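Local coordinates for ParB-C (Sulfolobus sp. NOB8H2, PDB 4RS7), which binds DNA through a histone-like domain and serves in the segregation of the archaeal plasmid pNOB8, at the interface of chains A and B. Residues are numbered along the deposited sequence; one frame, centred on the assembly and turned at random. Chains: chain A/B, ParB-C.

The interface of chains A and B. Residues chain A 41, 43-45, 70, 74, 77-78; chain B 37, 40-41, 79.
B:Tyr41 drives its ring into chain A at the middle of the two-fold dimer of this histone-like fold, where helices 24-50 of A and 24-49 of B meet. With CG anti to the carbonyl carbon (chi1 -72°), the side chain reaches across to A:Ala44, whose CB lies over one face, 3.4 Å from CZ. A:Phe78 points its CE2 edge at the other face, planes at 88°, with B:Tyr41 CE2 in the plane of the phenylalanine ring. A:Tyr77 CB lies over the B:Tyr41 ring, 3.5 Å from CD1, on the same face as A:Phe78, the two side chains crossing nearly at right angles, while A:Val74 packs against CE1 and OH. A:Tyr41 comes in at the ring edge, its CD2 in the plane of the B:Tyr41 ring and 3.4 Å from CE2. The phenol OH ends beside A:Phe70 CZ and bonds to water 1 at 2.9 Å. That water also holds the backbone carbonyl A:Tyr41 O (2.8 Å) and B:Arg79 O, tying the phenol to both chains. A leucine in place of B:Tyr41 would probably leave water 1 without its phenol partner and open a gap between A:Ala44 and A:Phe78. Alongside, B:Met37, a selenomethionine bent at chi2 (-69°), turns its SE to 3.9 Å from A:Ala44 CB, and its own CB meets A:Tyr77 CE1. B:Ile40 adds CG2 against A:Ala44 CB at 4.0 Å. Further out, A:Val74 CG2 backs one face of A:Phe70, near the rim.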
# COMPACT_ATOMS: atom_id res chain seq x y z
N TYR A 41 3.39 3.23 -2.59
CA TYR A 41 3.35 1.78 -2.76
C TYR A 41 4.63 1.25 -3.41
O TYR A 41 5.05 0.11 -3.15
CB TYR A 41 2.08 1.37 -3.49
CG TYR A 41 0.86 1.66 -2.65
CD1 TYR A 41 0.25 2.91 -2.70
CD2 TYR A 41 0.35 0.72 -1.76
CE1 TYR A 41 -0.86 3.20 -1.92
CE2 TYR A 41 -0.75 1.01 -0.96
CZ TYR A 41 -1.35 2.25 -1.05
OH TYR A 41 -2.45 2.56 -0.27
N GLN A 43 7.59 2.64 -2.76
CA GLN A 43 8.57 2.70 -1.66
C GLN A 43 8.57 1.42 -0.84
O GLN A 43 9.62 0.94 -0.40
CB GLN A 43 8.29 3.91 -0.76
CG GLN A 43 8.66 5.24 -1.41
CD GLN A 43 7.92 6.42 -0.81
OE1 GLN A 43 7.39 6.36 0.30
NE2 GLN A 43 7.89 7.52 -1.56
N ALA A 44 7.38 0.88 -0.62
CA ALA A 44 7.23 -0.39 0.08
C ALA A 44 7.86 -1.53 -0.71
O ALA A 44 8.54 -2.38 -0.14
CB ALA A 44 5.75 -0.67 0.35
N SER A 45 7.62 -1.57 -2.02
CA SER A 45 8.22 -2.60 -2.86
C SER A 45 9.74 -2.49 -2.81
O SER A 45 10.44 -3.50 -2.76
CB SER A 45 7.74 -2.48 -4.31
OG SER A 45 6.36 -2.78 -4.42
N PHE A 70 5.72 -11.89 0.58
CA PHE A 70 5.45 -10.45 0.55
C PHE A 70 3.97 -10.16 0.81
O PHE A 70 3.64 -9.33 1.65
CB PHE A 70 5.86 -9.84 -0.80
CG PHE A 70 5.40 -8.41 -1.00
CD1 PHE A 70 6.11 -7.36 -0.45
CD2 PHE A 70 4.26 -8.13 -1.74
CE1 PHE A 70 5.70 -6.05 -0.63
CE2 PHE A 70 3.85 -6.82 -1.93
CZ PHE A 70 4.57 -5.78 -1.37
N VAL A 74 2.09 -7.97 3.81
CA VAL A 74 1.53 -6.64 3.62
C VAL A 74 0.03 -6.56 3.33
O VAL A 74 -0.55 -5.48 3.37
CB VAL A 74 2.30 -5.85 2.52
CG1 VAL A 74 3.79 -5.83 2.84
CG2 VAL A 74 2.04 -6.46 1.14
N TYR A 77 -2.15 -4.39 5.29
CA TYR A 77 -1.87 -2.97 5.14
C TYR A 77 -2.56 -2.34 3.93
O TYR A 77 -2.58 -1.12 3.78
CB TYR A 77 -0.36 -2.73 5.02
CG TYR A 77 0.45 -3.23 6.20
CD1 TYR A 77 1.72 -3.75 6.01
CD2 TYR A 77 -0.05 -3.16 7.50
CE1 TYR A 77 2.47 -4.20 7.08
CE2 TYR A 77 0.71 -3.60 8.58
CZ TYR A 77 1.97 -4.12 8.35
OH TYR A 77 2.74 -4.57 9.40
N PHE A 78 -3.11 -3.19 3.06
CA PHE A 78 -3.78 -2.72 1.84
C PHE A 78 -5.19 -2.25 2.17
O PHE A 78 -6.17 -2.88 1.79
CB PHE A 78 -3.85 -3.85 0.80
CG PHE A 78 -2.53 -4.18 0.15
CD1 PHE A 78 -2.36 -5.38 -0.52
CD2 PHE A 78 -1.47 -3.28 0.18
CE1 PHE A 78 -1.15 -5.69 -1.13
CE2 PHE A 78 -0.27 -3.59 -0.43
CZ PHE A 78 -0.11 -4.79 -1.09
N MSE B 37 7.05 -1.70 7.20
CA MSE B 37 6.07 -1.66 6.12
C MSE B 37 4.80 -0.94 6.54
O MSE B 37 4.23 -0.19 5.76
CB MSE B 37 5.72 -3.07 5.63
CG MSE B 37 6.84 -3.76 4.87
SE MSE B 37 7.19 -2.93 3.13
CE MSE B 37 8.72 -4.01 2.61
N ILE B 40 5.23 2.82 6.19
CA ILE B 40 5.21 3.28 4.80
C ILE B 40 3.78 3.38 4.27
O ILE B 40 3.37 4.42 3.77
CB ILE B 40 6.06 2.38 3.88
CG1 ILE B 40 7.54 2.47 4.29
CG2 ILE B 40 5.86 2.76 2.40
CD1 ILE B 40 8.45 1.47 3.59
N TYR B 41 3.02 2.29 4.39
CA TYR B 41 1.66 2.25 3.88
C TYR B 41 0.74 3.25 4.57
O TYR B 41 -0.22 3.75 3.97
CB TYR B 41 1.07 0.84 3.98
CG TYR B 41 1.66 -0.15 3.00
CD1 TYR B 41 2.43 -1.22 3.44
CD2 TYR B 41 1.44 -0.02 1.64
CE1 TYR B 41 2.97 -2.14 2.55
CE2 TYR B 41 1.97 -0.93 0.73
CZ TYR B 41 2.73 -1.99 1.20
OH TYR B 41 3.26 -2.89 0.30
N ARG B 79 -0.01 -4.07 -4.67
CA ARG B 79 0.76 -5.15 -5.27
C ARG B 79 2.25 -4.95 -5.04
O ARG B 79 2.67 -3.88 -4.59
CB ARG B 79 0.48 -5.22 -6.77
CG ARG B 79 0.85 -3.95 -7.52
CD ARG B 79 0.30 -3.97 -8.96
NE ARG B 79 0.54 -2.69 -9.63
CZ ARG B 79 1.67 -2.40 -10.28
NH1 ARG B 79 1.81 -1.21 -10.86
NH2 ARG B 79 2.65 -3.28 -10.34
O HOH W 1 3.35 -2.03 -2.47